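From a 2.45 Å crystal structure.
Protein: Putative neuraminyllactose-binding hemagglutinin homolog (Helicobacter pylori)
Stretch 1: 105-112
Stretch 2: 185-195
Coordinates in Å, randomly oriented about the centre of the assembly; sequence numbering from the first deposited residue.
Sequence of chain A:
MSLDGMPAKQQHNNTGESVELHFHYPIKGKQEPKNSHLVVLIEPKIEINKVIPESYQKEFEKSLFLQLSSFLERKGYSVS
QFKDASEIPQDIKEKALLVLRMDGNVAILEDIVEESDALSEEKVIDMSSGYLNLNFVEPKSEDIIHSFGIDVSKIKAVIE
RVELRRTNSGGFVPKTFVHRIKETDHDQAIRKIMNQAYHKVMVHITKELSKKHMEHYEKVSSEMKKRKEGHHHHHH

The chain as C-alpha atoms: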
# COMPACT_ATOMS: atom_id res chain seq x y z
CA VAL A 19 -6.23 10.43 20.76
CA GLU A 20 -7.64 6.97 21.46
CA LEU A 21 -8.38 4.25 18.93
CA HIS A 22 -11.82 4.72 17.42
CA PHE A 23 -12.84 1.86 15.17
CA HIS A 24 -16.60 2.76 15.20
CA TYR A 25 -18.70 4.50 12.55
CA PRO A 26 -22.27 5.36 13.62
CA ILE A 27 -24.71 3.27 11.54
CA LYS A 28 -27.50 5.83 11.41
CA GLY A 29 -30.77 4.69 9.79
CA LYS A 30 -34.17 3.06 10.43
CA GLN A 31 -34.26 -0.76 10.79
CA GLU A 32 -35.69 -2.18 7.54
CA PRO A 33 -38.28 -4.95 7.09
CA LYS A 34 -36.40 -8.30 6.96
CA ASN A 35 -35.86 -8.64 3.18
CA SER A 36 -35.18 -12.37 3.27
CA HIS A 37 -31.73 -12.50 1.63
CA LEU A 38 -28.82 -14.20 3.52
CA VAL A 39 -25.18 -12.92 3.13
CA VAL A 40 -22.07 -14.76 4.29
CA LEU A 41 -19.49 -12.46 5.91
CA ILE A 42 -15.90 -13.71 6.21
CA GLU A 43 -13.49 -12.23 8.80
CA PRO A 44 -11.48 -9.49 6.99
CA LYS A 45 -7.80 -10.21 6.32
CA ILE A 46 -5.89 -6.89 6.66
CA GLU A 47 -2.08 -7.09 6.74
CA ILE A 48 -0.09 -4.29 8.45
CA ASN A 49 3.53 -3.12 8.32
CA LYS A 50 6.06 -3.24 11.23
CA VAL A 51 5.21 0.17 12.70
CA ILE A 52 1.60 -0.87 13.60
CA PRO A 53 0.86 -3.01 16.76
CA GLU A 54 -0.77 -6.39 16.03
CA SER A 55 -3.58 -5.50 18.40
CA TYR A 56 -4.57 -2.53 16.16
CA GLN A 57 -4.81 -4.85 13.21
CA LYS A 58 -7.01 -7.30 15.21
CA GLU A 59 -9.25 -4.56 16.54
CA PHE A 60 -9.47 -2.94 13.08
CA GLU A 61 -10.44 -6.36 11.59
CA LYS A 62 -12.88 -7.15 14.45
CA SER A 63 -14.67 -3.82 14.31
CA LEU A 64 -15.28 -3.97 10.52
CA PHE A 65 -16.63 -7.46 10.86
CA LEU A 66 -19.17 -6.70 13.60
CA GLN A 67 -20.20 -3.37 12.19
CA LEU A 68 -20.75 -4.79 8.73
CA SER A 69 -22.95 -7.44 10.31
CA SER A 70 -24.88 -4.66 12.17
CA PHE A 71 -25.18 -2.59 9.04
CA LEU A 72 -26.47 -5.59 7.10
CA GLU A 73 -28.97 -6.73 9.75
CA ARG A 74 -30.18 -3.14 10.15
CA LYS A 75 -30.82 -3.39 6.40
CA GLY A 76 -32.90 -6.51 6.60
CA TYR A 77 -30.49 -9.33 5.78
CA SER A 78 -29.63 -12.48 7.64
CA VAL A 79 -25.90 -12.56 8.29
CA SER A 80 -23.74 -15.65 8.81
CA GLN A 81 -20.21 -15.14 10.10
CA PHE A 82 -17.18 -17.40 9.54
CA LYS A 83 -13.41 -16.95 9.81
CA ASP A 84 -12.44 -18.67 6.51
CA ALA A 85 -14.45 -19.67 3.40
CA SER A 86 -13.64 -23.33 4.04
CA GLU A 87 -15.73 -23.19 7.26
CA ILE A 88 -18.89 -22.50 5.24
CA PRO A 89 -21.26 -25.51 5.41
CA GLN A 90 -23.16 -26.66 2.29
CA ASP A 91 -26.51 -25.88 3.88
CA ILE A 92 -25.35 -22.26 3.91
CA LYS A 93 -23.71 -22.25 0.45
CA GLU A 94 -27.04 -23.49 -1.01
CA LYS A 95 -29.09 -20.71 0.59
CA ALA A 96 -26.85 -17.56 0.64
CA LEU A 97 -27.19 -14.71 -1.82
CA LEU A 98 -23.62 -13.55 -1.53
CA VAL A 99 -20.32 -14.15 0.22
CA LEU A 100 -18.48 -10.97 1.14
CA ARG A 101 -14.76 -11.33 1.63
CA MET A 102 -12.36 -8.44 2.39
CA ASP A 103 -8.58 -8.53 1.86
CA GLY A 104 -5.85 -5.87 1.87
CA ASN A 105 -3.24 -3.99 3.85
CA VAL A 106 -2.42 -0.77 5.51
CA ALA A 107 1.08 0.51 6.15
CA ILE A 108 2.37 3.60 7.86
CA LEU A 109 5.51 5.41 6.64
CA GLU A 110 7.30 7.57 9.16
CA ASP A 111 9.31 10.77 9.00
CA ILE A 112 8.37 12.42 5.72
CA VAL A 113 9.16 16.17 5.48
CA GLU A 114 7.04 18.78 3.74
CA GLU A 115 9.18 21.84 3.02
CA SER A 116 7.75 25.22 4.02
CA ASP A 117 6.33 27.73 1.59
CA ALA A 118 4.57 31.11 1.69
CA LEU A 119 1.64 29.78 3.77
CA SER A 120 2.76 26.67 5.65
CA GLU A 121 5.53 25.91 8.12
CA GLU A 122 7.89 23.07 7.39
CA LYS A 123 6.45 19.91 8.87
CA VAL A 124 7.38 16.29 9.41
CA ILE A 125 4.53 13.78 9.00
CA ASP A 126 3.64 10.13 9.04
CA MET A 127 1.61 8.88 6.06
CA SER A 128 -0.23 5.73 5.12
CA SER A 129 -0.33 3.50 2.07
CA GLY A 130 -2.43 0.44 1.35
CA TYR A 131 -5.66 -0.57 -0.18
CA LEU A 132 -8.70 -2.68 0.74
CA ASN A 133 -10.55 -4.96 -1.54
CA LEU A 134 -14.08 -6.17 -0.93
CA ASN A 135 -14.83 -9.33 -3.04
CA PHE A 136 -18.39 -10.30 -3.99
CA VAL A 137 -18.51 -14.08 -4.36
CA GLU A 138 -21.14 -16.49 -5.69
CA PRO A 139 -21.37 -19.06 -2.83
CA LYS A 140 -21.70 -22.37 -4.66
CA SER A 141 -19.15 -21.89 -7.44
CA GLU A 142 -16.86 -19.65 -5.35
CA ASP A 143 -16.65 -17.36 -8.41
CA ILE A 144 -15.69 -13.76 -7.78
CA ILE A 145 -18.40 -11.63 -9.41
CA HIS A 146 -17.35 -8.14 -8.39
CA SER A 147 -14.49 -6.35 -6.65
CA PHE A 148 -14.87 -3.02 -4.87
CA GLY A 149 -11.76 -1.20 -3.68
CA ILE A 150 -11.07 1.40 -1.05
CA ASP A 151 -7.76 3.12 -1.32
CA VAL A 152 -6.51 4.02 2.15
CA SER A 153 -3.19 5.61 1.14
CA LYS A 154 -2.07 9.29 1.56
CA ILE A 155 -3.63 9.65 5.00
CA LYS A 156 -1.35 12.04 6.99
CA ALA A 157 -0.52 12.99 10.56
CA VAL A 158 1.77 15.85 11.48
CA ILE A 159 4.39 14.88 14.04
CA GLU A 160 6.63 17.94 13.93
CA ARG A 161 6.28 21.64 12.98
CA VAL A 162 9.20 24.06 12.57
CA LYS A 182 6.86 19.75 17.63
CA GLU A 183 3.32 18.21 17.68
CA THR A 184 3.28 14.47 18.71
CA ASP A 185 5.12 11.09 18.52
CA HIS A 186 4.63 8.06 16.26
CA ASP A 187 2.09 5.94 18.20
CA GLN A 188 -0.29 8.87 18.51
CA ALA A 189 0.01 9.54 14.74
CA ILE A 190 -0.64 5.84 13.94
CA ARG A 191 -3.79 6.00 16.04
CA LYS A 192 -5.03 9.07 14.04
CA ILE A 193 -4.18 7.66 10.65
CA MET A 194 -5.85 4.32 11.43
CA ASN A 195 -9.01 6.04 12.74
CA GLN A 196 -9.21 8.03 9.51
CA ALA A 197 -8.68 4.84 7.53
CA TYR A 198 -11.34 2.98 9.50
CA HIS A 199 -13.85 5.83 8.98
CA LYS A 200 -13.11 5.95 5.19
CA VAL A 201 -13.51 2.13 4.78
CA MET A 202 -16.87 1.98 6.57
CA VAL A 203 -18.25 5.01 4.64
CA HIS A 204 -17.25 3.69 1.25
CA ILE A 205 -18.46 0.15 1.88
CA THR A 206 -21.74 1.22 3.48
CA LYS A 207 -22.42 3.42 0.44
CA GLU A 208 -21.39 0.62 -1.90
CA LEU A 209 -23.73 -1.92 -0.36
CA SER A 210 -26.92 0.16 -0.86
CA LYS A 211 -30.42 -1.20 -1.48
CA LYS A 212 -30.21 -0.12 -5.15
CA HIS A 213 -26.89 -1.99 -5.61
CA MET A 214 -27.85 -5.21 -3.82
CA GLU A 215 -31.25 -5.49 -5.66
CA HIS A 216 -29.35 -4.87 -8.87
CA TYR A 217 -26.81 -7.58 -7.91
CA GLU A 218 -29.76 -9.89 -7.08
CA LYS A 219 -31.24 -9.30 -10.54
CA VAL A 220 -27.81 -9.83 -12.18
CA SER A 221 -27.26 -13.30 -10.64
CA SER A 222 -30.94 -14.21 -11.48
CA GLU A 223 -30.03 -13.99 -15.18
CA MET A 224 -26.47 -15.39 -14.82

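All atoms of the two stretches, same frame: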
# COMPACT_ATOMS: atom_id res chain seq x y z
N ASN A 105 -4.32 -4.36 2.96
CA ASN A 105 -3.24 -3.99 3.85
C ASN A 105 -3.24 -2.53 4.07
O ASN A 105 -3.74 -1.75 3.24
CB ASN A 105 -1.85 -4.39 3.28
CG ASN A 105 -1.36 -3.41 2.23
OD1 ASN A 105 -1.78 -3.48 1.07
ND2 ASN A 105 -0.50 -2.48 2.64
N VAL A 106 -2.66 -2.16 5.20
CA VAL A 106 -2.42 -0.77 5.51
C VAL A 106 -1.03 -0.67 6.12
O VAL A 106 -0.64 -1.49 6.95
CB VAL A 106 -3.54 -0.12 6.38
CG1 VAL A 106 -3.68 -0.79 7.71
CG2 VAL A 106 -3.25 1.37 6.61
N ALA A 107 -0.26 0.31 5.67
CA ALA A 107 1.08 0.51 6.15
C ALA A 107 1.25 1.97 6.49
O ALA A 107 0.63 2.83 5.87
CB ALA A 107 2.07 0.08 5.11
N ILE A 108 2.06 2.24 7.50
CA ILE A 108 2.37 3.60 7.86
C ILE A 108 3.89 3.87 7.63
O ILE A 108 4.77 3.11 8.05
CB ILE A 108 1.83 3.93 9.27
CG1 ILE A 108 0.31 4.02 9.15
CG2 ILE A 108 2.39 5.26 9.79
CD1 ILE A 108 -0.44 3.98 10.40
N LEU A 109 4.16 4.92 6.87
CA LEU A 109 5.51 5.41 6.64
C LEU A 109 5.75 6.58 7.58
O LEU A 109 4.88 7.41 7.80
CB LEU A 109 5.66 5.87 5.21
CG LEU A 109 5.83 4.80 4.13
CD1 LEU A 109 4.59 3.91 3.96
CD2 LEU A 109 6.13 5.50 2.85
N GLU A 110 6.95 6.61 8.13
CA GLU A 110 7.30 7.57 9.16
C GLU A 110 8.30 8.56 8.62
O GLU A 110 9.08 8.22 7.73
CB GLU A 110 7.85 6.84 10.41
CG GLU A 110 6.75 6.06 11.13
CD GLU A 110 7.22 5.33 12.37
OE1 GLU A 110 8.44 5.17 12.56
OE2 GLU A 110 6.34 4.91 13.17
N ASP A 111 8.24 9.78 9.16
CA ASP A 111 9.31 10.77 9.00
C ASP A 111 9.46 11.24 7.55
O ASP A 111 10.53 11.14 6.93
CB ASP A 111 10.65 10.27 9.60
CG ASP A 111 10.62 10.15 11.13
OD1 ASP A 111 9.88 10.90 11.81
OD2 ASP A 111 11.35 9.30 11.69
N ILE A 112 8.36 11.76 7.01
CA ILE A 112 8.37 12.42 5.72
C ILE A 112 8.27 13.92 6.03
O ILE A 112 7.47 14.33 6.91
CB ILE A 112 7.16 11.97 4.87
CG1 ILE A 112 7.08 10.45 4.79
CG2 ILE A 112 7.24 12.52 3.48
CD1 ILE A 112 6.10 9.97 3.74
N ASP A 185 4.19 12.17 18.88
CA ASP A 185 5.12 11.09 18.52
C ASP A 185 4.41 10.08 17.60
O ASP A 185 3.21 10.23 17.29
CB ASP A 185 5.72 10.40 19.76
CG ASP A 185 4.71 9.51 20.50
OD1 ASP A 185 5.19 8.71 21.36
OD2 ASP A 185 3.48 9.61 20.23
N HIS A 186 5.15 9.05 17.19
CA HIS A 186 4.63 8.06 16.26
C HIS A 186 3.32 7.36 16.67
O HIS A 186 2.37 7.37 15.89
CB HIS A 186 5.73 7.07 15.87
CG HIS A 186 6.94 7.73 15.28
ND1 HIS A 186 6.86 8.72 14.33
CD2 HIS A 186 8.26 7.54 15.51
CE1 HIS A 186 8.07 9.12 14.00
NE2 HIS A 186 8.94 8.41 14.70
N ASP A 187 3.25 6.78 17.86
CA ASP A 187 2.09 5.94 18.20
C ASP A 187 0.78 6.70 18.20
O ASP A 187 -0.24 6.18 17.77
CB ASP A 187 2.28 5.11 19.47
CG ASP A 187 3.12 3.86 19.20
OD1 ASP A 187 2.54 2.76 18.92
OD2 ASP A 187 4.38 4.00 19.23
N GLN A 188 0.84 7.96 18.62
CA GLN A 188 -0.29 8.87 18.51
C GLN A 188 -0.71 9.16 17.03
O GLN A 188 -1.89 9.25 16.69
CB GLN A 188 -0.00 10.13 19.35
CG GLN A 188 -1.17 11.06 19.61
CD GLN A 188 -2.14 10.62 20.71
OE1 GLN A 188 -3.08 11.36 21.06
NE2 GLN A 188 -1.96 9.41 21.24
N ALA A 189 0.27 9.25 16.13
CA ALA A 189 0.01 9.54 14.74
C ALA A 189 -0.63 8.32 14.03
O ALA A 189 -1.55 8.46 13.23
CB ALA A 189 1.29 9.97 14.05
N ILE A 190 -0.11 7.13 14.38
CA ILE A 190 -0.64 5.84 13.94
C ILE A 190 -2.13 5.69 14.30
O ILE A 190 -2.97 5.33 13.47
CB ILE A 190 0.19 4.70 14.58
CG1 ILE A 190 1.60 4.71 13.98
CG2 ILE A 190 -0.47 3.36 14.39
CD1 ILE A 190 2.56 3.75 14.60
N ARG A 191 -2.43 5.99 15.55
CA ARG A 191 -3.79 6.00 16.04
C ARG A 191 -4.73 6.89 15.21
O ARG A 191 -5.84 6.46 14.86
CB ARG A 191 -3.78 6.34 17.53
CG ARG A 191 -4.19 5.17 18.37
CD ARG A 191 -3.40 4.95 19.64
NE ARG A 191 -3.77 5.87 20.70
CZ ARG A 191 -3.42 5.72 21.98
NH1 ARG A 191 -2.72 4.66 22.40
NH2 ARG A 191 -3.80 6.64 22.86
N LYS A 192 -4.28 8.10 14.87
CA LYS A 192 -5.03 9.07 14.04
C LYS A 192 -5.22 8.62 12.62
O LYS A 192 -6.32 8.70 12.08
CB LYS A 192 -4.35 10.44 14.03
CG LYS A 192 -4.50 11.26 15.33
CD LYS A 192 -4.12 12.70 15.12
CE LYS A 192 -2.68 12.96 15.54
NZ LYS A 192 -2.20 14.29 15.01
N ILE A 193 -4.15 8.12 12.01
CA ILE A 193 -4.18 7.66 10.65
C ILE A 193 -5.12 6.48 10.49
O ILE A 193 -5.95 6.46 9.56
CB ILE A 193 -2.74 7.35 10.13
CG1 ILE A 193 -2.01 8.68 9.86
CG2 ILE A 193 -2.77 6.42 8.91
CD1 ILE A 193 -0.49 8.58 9.71
N MET A 194 -5.00 5.51 11.41
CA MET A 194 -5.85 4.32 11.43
C MET A 194 -7.33 4.67 11.65
O MET A 194 -8.18 4.08 11.01
CB MET A 194 -5.41 3.28 12.50
CG MET A 194 -3.94 2.92 12.54
SD MET A 194 -3.74 1.15 12.48
CE MET A 194 -4.05 1.02 10.73
N ASN A 195 -7.63 5.59 12.57
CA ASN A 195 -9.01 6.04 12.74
C ASN A 195 -9.56 6.61 11.46
O ASN A 195 -10.70 6.34 11.12
CB ASN A 195 -9.19 7.08 13.86
CG ASN A 195 -9.00 6.48 15.24
OD1 ASN A 195 -9.08 5.26 15.42
ND2 ASN A 195 -8.72 7.32 16.22

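Strand 105-112 packs against helix 186-195 with the two axes 10.0 Å apart at closest approach and their N-to-C directions 142° apart, so the chains run roughly antiparallel. The register follows: Val-106 lies nearest Met-194, Ile-108 nearest Ile-190 and Glu-110 nearest His-186. Strand alternation sets the pattern, for Val-106, Ile-108 and Glu-110 point toward the helix while Ala-107 and Leu-109 point away.

The main bump is Ile-108, which gives up more surface to the contact than any other residue. Its m,t rotamer extends CD1 into a hollow formed by successive turns of the helix. Ile-108 CD1 lies 3.7 Å from Ile-193 CG2, 4.0 Å from both Ile-190 CA and Ile-190 CG2, and 4.2 Å from Met-194 CG. The approach to a CA atom shows that this methyl reaches down to the helix backbone between the side chains. The helical backbone continues through this region, with a hydrogen bond from Ile-193 N to Ala-189 O (2.9 Å).

Toward the N-terminal part of the stretch, at Val-106, a bump comes from the helix instead. Met-194 leaves its backbone sideways, but its end swings nearer the strand and brings CE to 3.5 Å from Val-106 CG1, a close apolar contact.

Farther along, at Glu-110 and Asp-111, the fit becomes polar and more open. The carboxylate of Glu-110 lies over one face of the His-186 ring, with Glu-110 OE2 3.5 Å from His-186 CB and 4.2 Å from Ile-190 CD1. Asp-111 sets out sideways, yet its end turns back to the ring edge, where Asp-111 OD1 is 3.4 Å from His-186 CE1. The imidazole thus sits in a corner between two acidic side chains. No hydrogen bond crosses the contact, which buries 396 Å² summed over both sides; its apolar part rests on Ile-108 in its hollow and Met-194 against Val-106.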